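PDB 2CO5: viral protein F93 from Sulfolobus turreted icosahedral virus, which probably binds DNA as a winged-helix protein and acts as a dimer inside the host cell of a hyperthermophilic archaeal virus. Local coordinates for residues B[5-15]-B[50-60]. Residues are numbered along the deposited sequence; the frame is centred on the assembly and turned at random.
Sequences KYMRINYYIIL and LIDSLIDDKIL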
ATOM      1  N   LYS B   5      -1.487  10.006  -0.294  1.00 50.01           N
ATOM      2  CA  LYS B   5      -1.511   9.600  -1.714  1.00 50.29           C
ATOM      3  C   LYS B   5      -0.413   8.643  -2.166  1.00 48.25           C
ATOM      4  O   LYS B   5      -0.643   7.811  -3.042  1.00 51.23           O
ATOM      5  CB  LYS B   5      -1.531  10.831  -2.638  1.00 51.67           C
ATOM      6  CG  LYS B   5      -0.256  11.667  -2.657  1.00 47.64           C
ATOM      7  CD  LYS B   5      -0.415  12.908  -3.535  1.00 50.83           C
ATOM      8  CE  LYS B   5       0.656  13.948  -3.228  1.00 50.60           C
ATOM      9  NZ  LYS B   5       0.578  15.147  -4.110  1.00 55.89           N
ATOM     10  N   TYR B   6       0.774   8.746  -1.582  1.00 48.38           N
ATOM     11  CA  TYR B   6       1.867   7.868  -2.002  1.00 49.43           C
ATOM     12  C   TYR B   6       1.884   6.510  -1.284  1.00 51.83           C
ATOM     13  O   TYR B   6       2.773   5.686  -1.534  1.00 49.04           O
ATOM     14  CB  TYR B   6       3.209   8.588  -1.889  1.00 51.33           C
ATOM     15  CG  TYR B   6       3.357   9.769  -2.842  1.00 51.39           C
ATOM     16  CD1 TYR B   6       3.883  10.980  -2.402  1.00 50.90           C
ATOM     17  CD2 TYR B   6       2.970   9.673  -4.185  1.00 54.46           C
ATOM     18  CE1 TYR B   6       4.028  12.070  -3.273  1.00 51.95           C
ATOM     19  CE2 TYR B   6       3.108  10.756  -5.067  1.00 50.81           C
ATOM     20  CZ  TYR B   6       3.639  11.951  -4.603  1.00 55.45           C
ATOM     21  OH  TYR B   6       3.769  13.028  -5.459  1.00 46.56           O
ATOM     22  N   MET B   7       0.881   6.252  -0.438  1.00 49.38           N
ATOM     23  CA  MET B   7       0.779   4.977   0.272  1.00 49.61           C
ATOM     24  C   MET B   7       0.159   3.933  -0.642  1.00 48.69           C
ATOM     25  O   MET B   7      -0.935   3.428  -0.412  1.00 51.84           O
ATOM     26  CB  MET B   7       0.018   5.138   1.591  1.00 44.87           C
ATOM     27  CG  MET B   7       0.752   6.079   2.538  1.00 47.88           C
ATOM     28  SD  MET B   7      -0.009   6.345   4.137  1.00 52.67           S
ATOM     29  CE  MET B   7       1.225   7.393   4.912  1.00 49.83           C
ATOM     30  N   ARG B   8       0.897   3.646  -1.703  1.00 50.17           N
ATOM     31  CA  ARG B   8       0.568   2.634  -2.690  1.00 51.29           C
ATOM     32  C   ARG B   8       1.867   1.889  -2.962  1.00 50.80           C
ATOM     33  O   ARG B   8       2.938   2.501  -3.000  1.00 48.95           O
ATOM     34  CB  ARG B   8       0.054   3.289  -3.972  1.00 51.12           C
ATOM     35  CG  ARG B   8      -1.217   4.100  -3.768  1.00 47.53           C
ATOM     36  CD  ARG B   8      -1.533   4.948  -4.987  1.00 58.98           C
ATOM     37  NE  ARG B   8      -1.862   4.148  -6.168  1.00 57.46           N
ATOM     38  CZ  ARG B   8      -2.034   4.641  -7.395  1.00 66.72           C
ATOM     39  NH1 ARG B   8      -1.917   5.943  -7.627  1.00 60.50           N
ATOM     40  NH2 ARG B   8      -2.326   3.828  -8.401  1.00 66.08           N
ATOM     41  N   ILE B   9       1.771   0.579  -3.145  1.00 50.05           N
ATOM     42  CA  ILE B   9       2.939  -0.274  -3.244  1.00 50.61           C
ATOM     43  C   ILE B   9       3.836   0.121  -4.432  1.00 49.62           C
ATOM     44  O   ILE B   9       5.053   0.055  -4.334  1.00 48.58           O
ATOM     45  CB  ILE B   9       2.533  -1.774  -3.291  1.00 51.94           C
ATOM     46  CG1 ILE B   9       3.655  -2.647  -2.721  1.00 60.50           C
ATOM     47  CG2 ILE B   9       2.125  -2.208  -4.703  1.00 48.21           C
ATOM     48  CD1 ILE B   9       3.902  -2.414  -1.243  1.00 50.27           C
ATOM     49  N   ASN B  10       3.230   0.569  -5.529  1.00 50.19           N
ATOM     50  CA  ASN B  10       3.996   0.904  -6.722  1.00 51.11           C
ATOM     51  C   ASN B  10       4.848   2.158  -6.534  1.00 52.84           C
ATOM     52  O   ASN B  10       5.950   2.244  -7.080  1.00 51.53           O
ATOM     53  CB  ASN B  10       3.075   1.033  -7.936  1.00 50.12           C
ATOM     54  CG  ASN B  10       2.682  -0.316  -8.521  1.00 51.49           C
ATOM     55  OD1 ASN B  10       1.829  -0.401  -9.409  1.00 55.11           O
ATOM     56  ND2 ASN B  10       3.319  -1.372  -8.045  1.00 42.88           N
ATOM     57  N   TYR B  11       4.347   3.116  -5.749  1.00 51.80           N
ATOM     58  CA  TYR B  11       5.138   4.289  -5.385  1.00 50.99           C
ATOM     59  C   TYR B  11       6.301   3.884  -4.489  1.00 50.40           C
ATOM     60  O   TYR B  11       7.420   4.326  -4.699  1.00 49.60           O
ATOM     61  CB  TYR B  11       4.291   5.352  -4.676  1.00 51.53           C
ATOM     62  CG  TYR B  11       3.431   6.206  -5.590  1.00 48.43           C
ATOM     63  CD1 TYR B  11       3.981   6.868  -6.686  1.00 46.79           C
ATOM     64  CD2 TYR B  11       2.082   6.381  -5.338  1.00 49.30           C
ATOM     65  CE1 TYR B  11       3.201   7.671  -7.508  1.00 47.89           C
ATOM     66  CE2 TYR B  11       1.290   7.192  -6.152  1.00 49.57           C
ATOM     67  CZ  TYR B  11       1.856   7.831  -7.228  1.00 45.62           C
ATOM     68  OH  TYR B  11       1.082   8.612  -8.048  1.00 49.06           O
ATOM     69  N   TYR B  12       6.030   3.046  -3.491  1.00 51.26           N
ATOM     70  CA  TYR B  12       7.083   2.556  -2.604  1.00 50.01           C
ATOM     71  C   TYR B  12       8.154   1.834  -3.406  1.00 49.32           C
ATOM     72  O   TYR B  12       9.340   2.079  -3.235  1.00 48.23           O
ATOM     73  CB  TYR B  12       6.517   1.617  -1.536  1.00 49.30           C
ATOM     74  CG  TYR B  12       7.599   0.979  -0.692  1.00 51.78           C
ATOM     75  CD1 TYR B  12       8.226   1.699   0.324  1.00 57.69           C
ATOM     76  CD2 TYR B  12       8.019  -0.331  -0.930  1.00 46.35           C
ATOM     77  CE1 TYR B  12       9.231   1.129   1.092  1.00 48.40           C
ATOM     78  CE2 TYR B  12       9.026  -0.907  -0.174  1.00 42.39           C
ATOM     79  CZ  TYR B  12       9.632  -0.166   0.838  1.00 52.55           C
ATOM     80  OH  TYR B  12      10.623  -0.722   1.604  1.00 47.01           O
ATOM     81  N   ILE B  13       7.723   0.955  -4.296  1.00 49.53           N
ATOM     82  CA  ILE B  13       8.639   0.195  -5.123  1.00 49.60           C
ATOM     83  C   ILE B  13       9.525   1.092  -5.995  1.00 50.69           C
ATOM     84  O   ILE B  13      10.730   0.868  -6.084  1.00 51.42           O
ATOM     85  CB  ILE B  13       7.873  -0.814  -5.994  1.00 48.42           C
ATOM     86  CG1 ILE B  13       7.397  -1.977  -5.128  1.00 45.34           C
ATOM     87  CG2 ILE B  13       8.747  -1.311  -7.115  1.00 49.10           C
ATOM     88  CD1 ILE B  13       6.355  -2.835  -5.783  1.00 57.66           C
ATOM     89  N   ILE B  14       8.936   2.108  -6.625  1.00 49.73           N
ATOM     90  CA  ILE B  14       9.701   3.056  -7.437  1.00 48.35           C
ATOM     91  C   ILE B  14      10.771   3.762  -6.598  1.00 51.24           C
ATOM     92  O   ILE B  14      11.940   3.807  -6.987  1.00 51.22           O
ATOM     93  CB  ILE B  14       8.796   4.120  -8.100  1.00 48.93           C
ATOM     94  CG1 ILE B  14       7.961   3.485  -9.227  1.00 47.32           C
ATOM     95  CG2 ILE B  14       9.640   5.264  -8.645  1.00 47.32           C
ATOM     96  CD1 ILE B  14       6.872   4.384  -9.781  1.00 42.10           C
ATOM     97  N   LEU B  15      10.364   4.310  -5.455  1.00 50.16           N
ATOM     98  CA  LEU B  15      11.293   5.008  -4.549  1.00 51.24           C
ATOM     99  C   LEU B  15      12.382   4.087  -3.996  1.00 51.15           C
ATOM    100  O   LEU B  15      13.525   4.506  -3.812  1.00 48.36           O
ATOM    101  CB  LEU B  15      10.524   5.659  -3.387  1.00 52.28           C
ATOM    102  CG  LEU B  15      10.080   7.117  -3.560  1.00 56.63           C
ATOM    103  CD1 LEU B  15       9.790   7.443  -5.004  1.00 50.97           C
ATOM    104  CD2 LEU B  15       8.882   7.451  -2.669  1.00 49.44           C
ATOM    105  N   LEU B  50       3.073   7.386 -13.185  1.00 48.57           N
ATOM    106  CA  LEU B  50       3.492   7.426 -11.773  1.00 49.53           C
ATOM    107  C   LEU B  50       4.787   8.214 -11.623  1.00 48.56           C
ATOM    108  O   LEU B  50       4.920   9.040 -10.725  1.00 47.98           O
ATOM    109  CB  LEU B  50       3.684   6.014 -11.196  1.00 49.32           C
ATOM    110  CG  LEU B  50       2.448   5.116 -11.063  1.00 51.74           C
ATOM    111  CD1 LEU B  50       2.853   3.734 -10.537  1.00 52.43           C
ATOM    112  CD2 LEU B  50       1.373   5.740 -10.175  1.00 43.86           C
ATOM    113  N   ILE B  51       5.739   7.943 -12.514  1.00 49.83           N
ATOM    114  CA  ILE B  51       6.991   8.679 -12.559  1.00 48.41           C
ATOM    115  C   ILE B  51       6.746  10.175 -12.764  1.00 48.42           C
ATOM    116  O   ILE B  51       7.338  10.997 -12.068  1.00 46.83           O
ATOM    117  CB  ILE B  51       7.925   8.155 -13.685  1.00 50.77           C
ATOM    118  CG1 ILE B  51       8.391   6.730 -13.382  1.00 48.19           C
ATOM    119  CG2 ILE B  51       9.145   9.061 -13.841  1.00 44.64           C
ATOM    120  CD1 ILE B  51       9.066   6.058 -14.552  1.00 57.34           C
ATOM    121  N   ASP B  52       5.867  10.520 -13.707  1.00 47.28           N
ATOM    122  CA  ASP B  52       5.574  11.926 -14.008  1.00 47.06           C
ATOM    123  C   ASP B  52       5.064  12.647 -12.777  1.00 47.63           C
ATOM    124  O   ASP B  52       5.502  13.753 -12.472  1.00 49.13           O
ATOM    125  CB  ASP B  52       4.546  12.055 -15.134  1.00 45.53           C
ATOM    126  CG  ASP B  52       5.121  11.735 -16.505  1.00 48.88           C
ATOM    127  OD1 ASP B  52       6.362  11.635 -16.643  1.00 46.91           O
ATOM    128  OD2 ASP B  52       4.322  11.586 -17.456  1.00 52.87           O
ATOM    129  N   SER B  53       4.136  12.016 -12.067  1.00 48.38           N
ATOM    130  CA  SER B  53       3.565  12.609 -10.857  1.00 48.10           C
ATOM    131  C   SER B  53       4.665  12.894  -9.842  1.00 48.58           C
ATOM    132  O   SER B  53       4.716  13.982  -9.276  1.00 48.99           O
ATOM    133  CB  SER B  53       2.484  11.694 -10.261  1.00 49.64           C
ATOM    134  OG  SER B  53       1.338  11.657 -11.105  1.00 47.73           O
ATOM    135  N   LEU B  54       5.553  11.920  -9.636  1.00 51.84           N
ATOM    136  CA  LEU B  54       6.689  12.065  -8.711  1.00 51.11           C
ATOM    137  C   LEU B  54       7.625  13.202  -9.116  1.00 51.29           C
ATOM    138  O   LEU B  54       8.085  13.959  -8.268  1.00 49.65           O
ATOM    139  CB  LEU B  54       7.493  10.754  -8.621  1.00 51.47           C
ATOM    140  CG  LEU B  54       7.096   9.684  -7.587  1.00 54.71           C
ATOM    141  CD1 LEU B  54       5.708   9.870  -7.024  1.00 57.01           C
ATOM    142  CD2 LEU B  54       7.251   8.296  -8.190  1.00 50.06           C
ATOM    143  N   ILE B  55       7.903  13.301 -10.415  1.00 50.78           N
ATOM    144  CA  ILE B  55       8.762  14.353 -10.961  1.00 49.42           C
ATOM    145  C   ILE B  55       8.131  15.732 -10.819  1.00 50.11           C
ATOM    146  O   ILE B  55       8.800  16.690 -10.423  1.00 46.65           O
ATOM    147  CB  ILE B  55       9.089  14.099 -12.454  1.00 49.86           C
ATOM    148  CG1 ILE B  55      10.065  12.923 -12.584  1.00 48.73           C
ATOM    149  CG2 ILE B  55       9.667  15.359 -13.104  1.00 43.14           C
ATOM    150  CD1 ILE B  55      10.357  12.508 -14.009  1.00 47.11           C
ATOM    151  N   ASP B  56       6.846  15.839 -11.153  1.00 49.95           N
ATOM    152  CA  ASP B  56       6.164  17.132 -11.093  1.00 48.58           C
ATOM    153  C   ASP B  56       5.936  17.570  -9.636  1.00 48.72           C
ATOM    154  O   ASP B  56       5.804  18.761  -9.373  1.00 45.37           O
ATOM    155  CB  ASP B  56       4.829  17.104 -11.861  1.00 51.42           C
ATOM    156  CG  ASP B  56       4.989  16.775 -13.338  1.00 48.89           C
ATOM    157  OD1 ASP B  56       6.086  16.983 -13.891  1.00 57.49           O
ATOM    158  OD2 ASP B  56       4.000  16.308 -13.950  1.00 55.46           O
ATOM    159  N   ASP B  57       5.901  16.610  -8.703  1.00 48.90           N
ATOM    160  CA  ASP B  57       5.791  16.894  -7.259  1.00 48.46           C
ATOM    161  C   ASP B  57       7.151  16.984  -6.541  1.00 49.09           C
ATOM    162  O   ASP B  57       7.206  17.033  -5.308  1.00 47.66           O
ATOM    163  CB  ASP B  57       4.939  15.813  -6.577  1.00 49.17           C
ATOM    164  CG  ASP B  57       4.513  16.196  -5.159  1.00 47.77           C
ATOM    165  OD1 ASP B  57       4.149  17.366  -4.932  1.00 47.92           O
ATOM    166  OD2 ASP B  57       4.532  15.320  -4.270  1.00 62.11           O
ATOM    167  N   LYS B  58       8.243  16.987  -7.304  1.00 48.58           N
ATOM    168  CA  LYS B  58       9.591  17.197  -6.758  1.00 50.39           C
ATOM    169  C   LYS B  58      10.068  16.090  -5.816  1.00 50.68           C
ATOM    170  O   LYS B  58      10.987  16.304  -5.030  1.00 52.64           O
ATOM    171  CB  LYS B  58       9.697  18.557  -6.043  1.00 50.89           C
ATOM    172  CG  LYS B  58       9.035  19.739  -6.755  1.00 54.84           C
ATOM    173  CD  LYS B  58       9.498  19.882  -8.195  1.00 59.77           C
ATOM    174  CE  LYS B  58       9.105  21.238  -8.767  1.00 73.27           C
ATOM    175  NZ  LYS B  58       9.260  21.288 -10.246  1.00 71.43           N
ATOM    176  N   ILE B  59       9.453  14.915  -5.907  1.00 53.21           N
ATOM    177  CA  ILE B  59       9.915  13.718  -5.196  1.00 51.87           C
ATOM    178  C   ILE B  59      11.107  13.153  -5.961  1.00 51.33           C
ATOM    179  O   ILE B  59      12.143  12.822  -5.379  1.00 51.50           O
ATOM    180  CB  ILE B  59       8.797  12.637  -5.116  1.00 51.47           C
ATOM    181  CG1 ILE B  59       7.589  13.156  -4.325  1.00 52.14           C
ATOM    182  CG2 ILE B  59       9.327  11.346  -4.494  1.00 47.85           C
ATOM    183  CD1 ILE B  59       7.896  13.538  -2.886  1.00 47.77           C
ATOM    184  N   LEU B  60      10.935  13.049  -7.276  1.00 49.38           N
ATOM    185  CA  LEU B  60      12.026  12.752  -8.194  1.00 49.55           C
ATOM    186  C   LEU B  60      12.419  14.014  -8.949  1.00 50.40           C
ATOM    187  O   LEU B  60      11.647  14.982  -9.022  1.00 49.79           O
ATOM    188  CB  LEU B  60      11.612  11.679  -9.206  1.00 45.58           C
ATOM    189  CG  LEU B  60      11.361  10.266  -8.687  1.00 48.84           C
ATOM    190  CD1 LEU B  60      10.978   9.350  -9.846  1.00 48.51           C
ATOM    191  CD2 LEU B  60      12.588   9.736  -7.964  1.00 50.06           C
TER
HETATM  192  O   HOH W   1       0.290   9.240 -10.708  1.00 46.48           O
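Tyr-6 OH, in the loop that precedes helix 9-15, donates a 2.7 Å hydrogen bond to Asp-57 OD2, just past the end of helix 50-56. The phenol reaches the oxygen from above the carboxylate plane, 35° out of it, while the oxygen itself sits at the edge of the phenol ring. Lys-5 NZ adds only a long salt bridge, 4.0 Å from the same Asp-57 OD2. A chi1 of -167° turns the Asp-57 carboxylate away from its own backbone N and onto the phenol. The Lys-5 chain runs extended along one face of the Tyr-6 ring, its CG over the centre, and Tyr-6 CD2 in turn lies over the centre of the Tyr-11 ring.

Leu-54 CD1 sits in the notch beside the two touching rings, 3.4 Å from both Tyr-6 CE2 and Tyr-11 CE1. Farther along, Tyr-11 OH passes Leu-50 CD2 at 3.6 Å, and a water joins Tyr-11 OH to Ser-53 OG. The apolar layer continues through Ile-14, whose CD1 packs on Leu-50 CB at 3.8 Å and whose CG2 meets Leu-54 CD2. Leu-15 CD1 closes the row against Ile-59 CG2, 4.0 Å away; the Leu-15 side chain also touches Phe-81 of helix 75-92.

A Schellman motif with Lys-58 at C-prime ends helix 50-56, through bonds from Ile-59 N to Leu-54 O and from Lys-58 N to Ile-55 O. Leu-60 N is an additional donor to Leu-54 O, and the chain turns into strand 60-63. The two helices cross at -69° with their axes 11.1 Å apart, joining the first helix to the one that leads into the wing strands, part of the buried core of a winged-helix domain.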